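Long-range contact in occlusion-derived virus envelope protein E66 (PDB 3VSN), which cleaves chondroitin as a lyase of the baculovirus envelope and is essential for oral infection of the insect host: residues 342-353 / 406-417. Residues are numbered along the deposited sequence; the frame is centred on the assembly and turned at random.
Sequences VTNRLAYYESDP and STQSFRPTIGQT
Arg411 reaches back over the turn Thr343 to Leu346. Its chain bends at CG (chi2 -70°), which lays the guanidinium against that backbone. NH1 donates to a lone pair of Asn344 O at 2.9 Å, while Arg345 O sits over the centre of one guanidinium face. NE forms a salt bridge with Asp248. Pro412 points into the same loop, and its CG lies 3.5 Å from Val342 CG1. Beside it, Tyr348 has its ring edge against Pro412 N. CE1 of that ring is 3.8 Å from Phe410 CB, and its hydroxyl bonds Glu436. Thr417 OG1 donates to Val342 O at 2.7 Å.

Further along, strands 349-351 and 408-410 form a two-stranded antiparallel sheet. Ser351 N bonds Gln408 O, and Gln408 N bonds Ser351 O. Ser351 OG meets the edge of the Phe410 ring, 3.5 Å from CE2. On the other face, Glu350 runs out extended, CG anti to the backbone N (chi1 -168°). A water joins its OE2 to Thr407 OG1. OE2 also bonds catalytic His246, and OE1 pairs with Arg300, the transition-state stabiliser, which Asp352 grips too. The paired strands therefore present Glu350, itself important for activity, to the active site with both carboxylate oxygens held.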
ATOM      1  N   VAL A 342      11.431   6.206   8.416  1.00 12.60           N
ATOM      2  CA  VAL A 342      12.433   5.223   8.804  1.00 12.88           C
ATOM      3  C   VAL A 342      12.479   5.132  10.329  1.00 13.05           C
ATOM      4  O   VAL A 342      12.556   6.153  11.020  1.00 13.02           O
ATOM      5  CB  VAL A 342      13.832   5.594   8.236  1.00 12.88           C
ATOM      6  CG1 VAL A 342      14.842   4.483   8.482  1.00 12.90           C
ATOM      7  CG2 VAL A 342      13.762   5.891   6.743  1.00 12.75           C
ATOM      8  N   THR A 343      12.399   3.911  10.849  1.00 13.36           N
ATOM      9  CA  THR A 343      12.635   3.656  12.271  1.00 13.72           C
ATOM     10  C   THR A 343      13.565   2.455  12.403  1.00 14.03           C
ATOM     11  O   THR A 343      13.474   1.508  11.623  1.00 13.85           O
ATOM     12  CB  THR A 343      11.325   3.422  13.073  1.00 13.69           C
ATOM     13  OG1 THR A 343      11.644   2.997  14.408  1.00 13.56           O
ATOM     14  CG2 THR A 343      10.434   2.359  12.409  1.00 13.54           C
ATOM     15  N   ASN A 344      14.464   2.500  13.383  1.00 14.77           N
ATOM     16  CA  ASN A 344      15.330   1.354  13.682  1.00 15.49           C
ATOM     17  C   ASN A 344      14.552   0.079  14.051  1.00 15.47           C
ATOM     18  O   ASN A 344      15.105  -1.021  14.004  1.00 15.53           O
ATOM     19  CB  ASN A 344      16.322   1.707  14.794  1.00 16.70           C
ATOM     20  CG  ASN A 344      15.637   2.261  16.029  1.00 17.40           C
ATOM     21  OD1 ASN A 344      15.640   3.469  16.261  1.00 18.96           O
ATOM     22  ND2 ASN A 344      15.025   1.385  16.813  1.00 17.87           N
ATOM     23  N   ARG A 345      13.277   0.233  14.409  1.00 15.28           N
ATOM     24  CA  ARG A 345      12.403  -0.901  14.752  1.00 15.27           C
ATOM     25  C   ARG A 345      11.926  -1.731  13.553  1.00 14.89           C
ATOM     26  O   ARG A 345      11.511  -2.881  13.721  1.00 15.12           O
ATOM     27  CB  ARG A 345      11.173  -0.417  15.520  1.00 15.55           C
ATOM     28  CG  ARG A 345      11.439   0.037  16.946  1.00 16.01           C
ATOM     29  CD  ARG A 345      10.124   0.283  17.675  1.00 16.23           C
ATOM     30  NE  ARG A 345       9.312   1.288  16.991  1.00 16.35           N
ATOM     31  CZ  ARG A 345       9.369   2.593  17.234  1.00 16.58           C
ATOM     32  NH1 ARG A 345      10.195   3.070  18.159  1.00 16.71           N
ATOM     33  NH2 ARG A 345       8.595   3.425  16.551  1.00 16.61           N
ATOM     34  N   LEU A 346      11.955  -1.147  12.357  1.00 14.14           N
ATOM     35  CA  LEU A 346      11.409  -1.815  11.174  1.00 13.80           C
ATOM     36  C   LEU A 346      12.386  -1.807  10.007  1.00 13.74           C
ATOM     37  O   LEU A 346      13.196  -0.886   9.873  1.00 13.51           O
ATOM     38  CB  LEU A 346      10.075  -1.179  10.752  1.00 13.50           C
ATOM     39  CG  LEU A 346       8.889  -1.262  11.727  1.00 13.45           C
ATOM     40  CD1 LEU A 346       7.759  -0.339  11.284  1.00 13.21           C
ATOM     41  CD2 LEU A 346       8.384  -2.695  11.878  1.00 13.45           C
ATOM     42  N   ALA A 347      12.303  -2.837   9.167  1.00 13.43           N
ATOM     43  CA  ALA A 347      13.121  -2.920   7.964  1.00 13.30           C
ATOM     44  C   ALA A 347      12.870  -1.710   7.072  1.00 13.07           C
ATOM     45  O   ALA A 347      11.735  -1.247   6.950  1.00 12.92           O
ATOM     46  CB  ALA A 347      12.822  -4.203   7.201  1.00 13.28           C
ATOM     47  N   TYR A 348      13.932  -1.190   6.468  1.00 12.95           N
ATOM     48  CA  TYR A 348      13.777  -0.167   5.439  1.00 13.01           C
ATOM     49  C   TYR A 348      13.665  -0.816   4.063  1.00 13.20           C
ATOM     50  O   TYR A 348      13.270  -0.168   3.095  1.00 12.95           O
ATOM     51  CB  TYR A 348      14.918   0.861   5.480  1.00 12.98           C
ATOM     52  CG  TYR A 348      16.269   0.365   4.994  1.00 13.01           C
ATOM     53  CD1 TYR A 348      17.215  -0.133   5.891  1.00 13.01           C
ATOM     54  CD2 TYR A 348      16.610   0.415   3.639  1.00 12.99           C
ATOM     55  CE1 TYR A 348      18.458  -0.572   5.453  1.00 12.89           C
ATOM     56  CE2 TYR A 348      17.847  -0.022   3.191  1.00 12.94           C
ATOM     57  CZ  TYR A 348      18.765  -0.516   4.102  1.00 13.02           C
ATOM     58  OH  TYR A 348      19.990  -0.946   3.655  1.00 13.14           O
ATOM     59  N   TYR A 349      14.007  -2.101   3.985  1.00 13.51           N
ATOM     60  CA  TYR A 349      14.008  -2.811   2.711  1.00 14.18           C
ATOM     61  C   TYR A 349      13.962  -4.324   2.893  1.00 14.77           C
ATOM     62  O   TYR A 349      14.435  -4.852   3.901  1.00 14.78           O
ATOM     63  CB  TYR A 349      15.234  -2.412   1.876  1.00 13.84           C
ATOM     64  CG  TYR A 349      15.247  -2.999   0.480  1.00 13.94           C
ATOM     65  CD1 TYR A 349      14.173  -2.808  -0.386  1.00 13.87           C
ATOM     66  CD2 TYR A 349      16.337  -3.741   0.025  1.00 13.92           C
ATOM     67  CE1 TYR A 349      14.179  -3.346  -1.663  1.00 13.98           C
ATOM     68  CE2 TYR A 349      16.355  -4.273  -1.257  1.00 13.89           C
ATOM     69  CZ  TYR A 349      15.277  -4.071  -2.094  1.00 13.93           C
ATOM     70  OH  TYR A 349      15.283  -4.602  -3.363  1.00 14.31           O
ATOM     71  N   GLU A 350      13.374  -5.005   1.912  1.00 15.77           N
ATOM     72  CA  GLU A 350      13.410  -6.459   1.832  1.00 16.72           C
ATOM     73  C   GLU A 350      13.698  -6.854   0.387  1.00 17.13           C
ATOM     74  O   GLU A 350      13.040  -6.372  -0.533  1.00 17.01           O
ATOM     75  CB  GLU A 350      12.083  -7.070   2.297  1.00 17.34           C
ATOM     76  CG  GLU A 350      12.140  -8.578   2.513  1.00 18.40           C
ATOM     77  CD  GLU A 350      10.769  -9.207   2.690  1.00 19.48           C
ATOM     78  OE1 GLU A 350       9.845  -8.856   1.931  1.00 20.32           O
ATOM     79  OE2 GLU A 350      10.617 -10.062   3.584  1.00 20.29           O
ATOM     80  N   SER A 351      14.694  -7.715   0.203  1.00 17.75           N
ATOM     81  CA  SER A 351      15.057  -8.218  -1.120  1.00 18.67           C
ATOM     82  C   SER A 351      14.828  -9.725  -1.235  1.00 19.21           C
ATOM     83  O   SER A 351      14.594 -10.406  -0.236  1.00 18.95           O
ATOM     84  CB  SER A 351      16.518  -7.887  -1.434  1.00 18.61           C
ATOM     85  OG  SER A 351      17.387  -8.432  -0.453  1.00 19.12           O
ATOM     86  N   ASP A 352      14.890 -10.230  -2.464  1.00 20.23           N
ATOM     87  CA  ASP A 352      14.803 -11.666  -2.734  1.00 21.13           C
ATOM     88  C   ASP A 352      15.765 -12.015  -3.884  1.00 21.79           C
ATOM     89  O   ASP A 352      16.426 -11.118  -4.411  1.00 21.56           O
ATOM     90  CB  ASP A 352      13.344 -12.083  -3.013  1.00 21.45           C
ATOM     91  CG  ASP A 352      12.742 -11.390  -4.231  1.00 21.80           C
ATOM     92  OD1 ASP A 352      13.320 -11.490  -5.333  1.00 22.06           O
ATOM     93  OD2 ASP A 352      11.665 -10.768  -4.091  1.00 21.78           O
ATOM     94  N   PRO A 353      15.863 -13.309  -4.273  1.00 22.55           N
ATOM     95  CA  PRO A 353      16.813 -13.672  -5.339  1.00 22.77           C
ATOM     96  C   PRO A 353      16.658 -12.893  -6.651  1.00 22.96           C
ATOM     97  O   PRO A 353      17.648 -12.700  -7.363  1.00 23.20           O
ATOM     98  CB  PRO A 353      16.526 -15.161  -5.564  1.00 22.85           C
ATOM     99  CG  PRO A 353      16.056 -15.638  -4.233  1.00 22.95           C
ATOM    100  CD  PRO A 353      15.216 -14.507  -3.702  1.00 22.68           C
ATOM    101  N   SER A 406      16.153 -17.182  -0.001  1.00 33.37           N
ATOM    102  CA  SER A 406      14.843 -16.562  -0.191  1.00 31.26           C
ATOM    103  C   SER A 406      14.931 -15.062   0.120  1.00 29.37           C
ATOM    104  O   SER A 406      15.733 -14.356  -0.493  1.00 29.23           O
ATOM    105  CB  SER A 406      13.749 -17.274   0.620  1.00 31.32           C
ATOM    106  OG  SER A 406      13.949 -17.128   2.014  1.00 32.68           O
ATOM    107  N   THR A 407      14.128 -14.586   1.069  1.00 26.87           N
ATOM    108  CA  THR A 407      14.067 -13.161   1.392  1.00 25.05           C
ATOM    109  C   THR A 407      15.032 -12.764   2.502  1.00 23.95           C
ATOM    110  O   THR A 407      15.422 -13.591   3.328  1.00 22.94           O
ATOM    111  CB  THR A 407      12.651 -12.733   1.831  1.00 24.98           C
ATOM    112  OG1 THR A 407      12.255 -13.495   2.978  1.00 24.75           O
ATOM    113  CG2 THR A 407      11.643 -12.932   0.705  1.00 24.70           C
ATOM    114  N   GLN A 408      15.417 -11.489   2.501  1.00 22.74           N
ATOM    115  CA  GLN A 408      16.146 -10.887   3.610  1.00 22.23           C
ATOM    116  C   GLN A 408      15.717  -9.433   3.765  1.00 21.15           C
ATOM    117  O   GLN A 408      15.640  -8.695   2.783  1.00 20.38           O
ATOM    118  CB  GLN A 408      17.664 -10.965   3.407  1.00 23.20           C
ATOM    119  CG  GLN A 408      18.456 -10.419   4.594  1.00 24.24           C
ATOM    120  CD  GLN A 408      19.963 -10.528   4.438  1.00 25.52           C
ATOM    121  OE1 GLN A 408      20.468 -11.033   3.438  1.00 26.21           O
ATOM    122  NE2 GLN A 408      20.693 -10.045   5.440  1.00 25.89           N
ATOM    123  N   SER A 409      15.439  -9.039   5.004  1.00 20.30           N
ATOM    124  CA  SER A 409      15.102  -7.659   5.320  1.00 19.48           C
ATOM    125  C   SER A 409      16.242  -6.977   6.073  1.00 19.13           C
ATOM    126  O   SER A 409      17.036  -7.640   6.751  1.00 19.43           O
ATOM    127  CB  SER A 409      13.796  -7.592   6.115  1.00 19.31           C
ATOM    128  OG  SER A 409      13.951  -8.161   7.401  1.00 19.74           O
ATOM    129  N   PHE A 410      16.316  -5.654   5.947  1.00 18.13           N
ATOM    130  CA  PHE A 410      17.441  -4.884   6.465  1.00 17.48           C
ATOM    131  C   PHE A 410      16.964  -3.735   7.341  1.00 16.90           C
ATOM    132  O   PHE A 410      16.122  -2.936   6.919  1.00 16.36           O
ATOM    133  CB  PHE A 410      18.294  -4.351   5.301  1.00 17.43           C
ATOM    134  CG  PHE A 410      18.776  -5.426   4.367  1.00 17.88           C
ATOM    135  CD1 PHE A 410      20.025  -6.009   4.546  1.00 18.03           C
ATOM    136  CD2 PHE A 410      17.969  -5.877   3.325  1.00 17.81           C
ATOM    137  CE1 PHE A 410      20.466  -7.015   3.697  1.00 18.11           C
ATOM    138  CE2 PHE A 410      18.402  -6.887   2.476  1.00 18.17           C
ATOM    139  CZ  PHE A 410      19.653  -7.453   2.660  1.00 18.06           C
ATOM    140  N   ARG A 411      17.499  -3.671   8.560  1.00 16.68           N
ATOM    141  CA  ARG A 411      17.245  -2.560   9.478  1.00 16.52           C
ATOM    142  C   ARG A 411      18.194  -1.411   9.164  1.00 16.00           C
ATOM    143  O   ARG A 411      19.344  -1.650   8.793  1.00 15.72           O
ATOM    144  CB  ARG A 411      17.456  -2.980  10.940  1.00 17.18           C
ATOM    145  CG  ARG A 411      16.522  -4.063  11.456  1.00 17.75           C
ATOM    146  CD  ARG A 411      15.091  -3.576  11.611  1.00 18.21           C
ATOM    147  NE  ARG A 411      14.270  -4.594  12.256  1.00 18.83           N
ATOM    148  CZ  ARG A 411      14.107  -4.710  13.571  1.00 19.21           C
ATOM    149  NH1 ARG A 411      14.697  -3.856  14.404  1.00 19.06           N
ATOM    150  NH2 ARG A 411      13.345  -5.681  14.055  1.00 19.37           N
ATOM    151  N   PRO A 412      17.724  -0.160   9.322  1.00 15.46           N
ATOM    152  CA  PRO A 412      18.599   0.986   9.103  1.00 15.23           C
ATOM    153  C   PRO A 412      19.562   1.169  10.277  1.00 15.30           C
ATOM    154  O   PRO A 412      19.217   0.835  11.409  1.00 15.28           O
ATOM    155  CB  PRO A 412      17.617   2.156   9.034  1.00 15.09           C
ATOM    156  CG  PRO A 412      16.490   1.740   9.926  1.00 15.07           C
ATOM    157  CD  PRO A 412      16.368   0.252   9.744  1.00 15.26           C
ATOM    158  N   THR A 413      20.759   1.684  10.003  1.00 15.27           N
ATOM    159  CA  THR A 413      21.721   2.009  11.062  1.00 15.22           C
ATOM    160  C   THR A 413      21.146   3.096  11.972  1.00 14.76           C
ATOM    161  O   THR A 413      21.235   3.002  13.197  1.00 14.61           O
ATOM    162  CB  THR A 413      23.065   2.483  10.474  1.00 15.78           C
ATOM    163  OG1 THR A 413      23.578   1.477   9.595  1.00 16.51           O
ATOM    164  CG2 THR A 413      24.088   2.756  11.586  1.00 16.07           C
ATOM    165  N   ILE A 414      20.568   4.126  11.354  1.00 13.98           N
ATOM    166  CA  ILE A 414      19.820   5.156  12.065  1.00 13.52           C
ATOM    167  C   ILE A 414      18.424   5.248  11.447  1.00 13.08           C
ATOM    168  O   ILE A 414      18.278   5.224  10.222  1.00 12.62           O
ATOM    169  CB  ILE A 414      20.516   6.537  11.984  1.00 13.61           C
ATOM    170  CG1 ILE A 414      21.892   6.490  12.671  1.00 13.81           C
ATOM    171  CG2 ILE A 414      19.638   7.633  12.590  1.00 13.50           C
ATOM    172  CD1 ILE A 414      22.730   7.738  12.472  1.00 13.86           C
ATOM    173  N   GLY A 415      17.409   5.328  12.301  1.00 12.69           N
ATOM    174  CA  GLY A 415      16.039   5.564  11.861  1.00 12.70           C
ATOM    175  C   GLY A 415      15.262   6.294  12.936  1.00 12.73           C
ATOM    176  O   GLY A 415      14.831   5.683  13.912  1.00 12.71           O
ATOM    177  N   GLN A 416      15.116   7.607  12.773  1.00 12.66           N
ATOM    178  CA  GLN A 416      14.316   8.427  13.685  1.00 12.56           C
ATOM    179  C   GLN A 416      13.425   9.319  12.841  1.00 12.12           C
ATOM    180  O   GLN A 416      13.921  10.069  11.997  1.00 12.00           O
ATOM    181  CB  GLN A 416      15.203   9.296  14.589  1.00 13.14           C
ATOM    182  CG  GLN A 416      16.269   8.552  15.385  1.00 13.80           C
ATOM    183  CD  GLN A 416      15.703   7.668  16.485  1.00 14.25           C
ATOM    184  OE1 GLN A 416      14.656   7.959  17.075  1.00 14.68           O
ATOM    185  NE2 GLN A 416      16.405   6.587  16.778  1.00 14.45           N
ATOM    186  N   THR A 417      12.116   9.233  13.067  1.00 11.62           N
ATOM    187  CA  THR A 417      11.139   9.934  12.235  1.00 11.27           C
ATOM    188  C   THR A 417      10.044  10.585  13.080  1.00 11.10           C
ATOM    189  O   THR A 417       9.498   9.964  13.994  1.00 10.96           O
ATOM    190  CB  THR A 417      10.504   8.979  11.191  1.00 11.19           C
ATOM    191  OG1 THR A 417      11.506   8.547  10.264  1.00 11.23           O
ATOM    192  CG2 THR A 417       9.390   9.664  10.409  1.00 11.17           C
TER
HETATM  193  O   HOH W   1      12.578   5.155  15.725  1.00 15.68           O
HETATM  194  O   HOH W   2      12.526 -11.197   5.220  1.00 28.59           O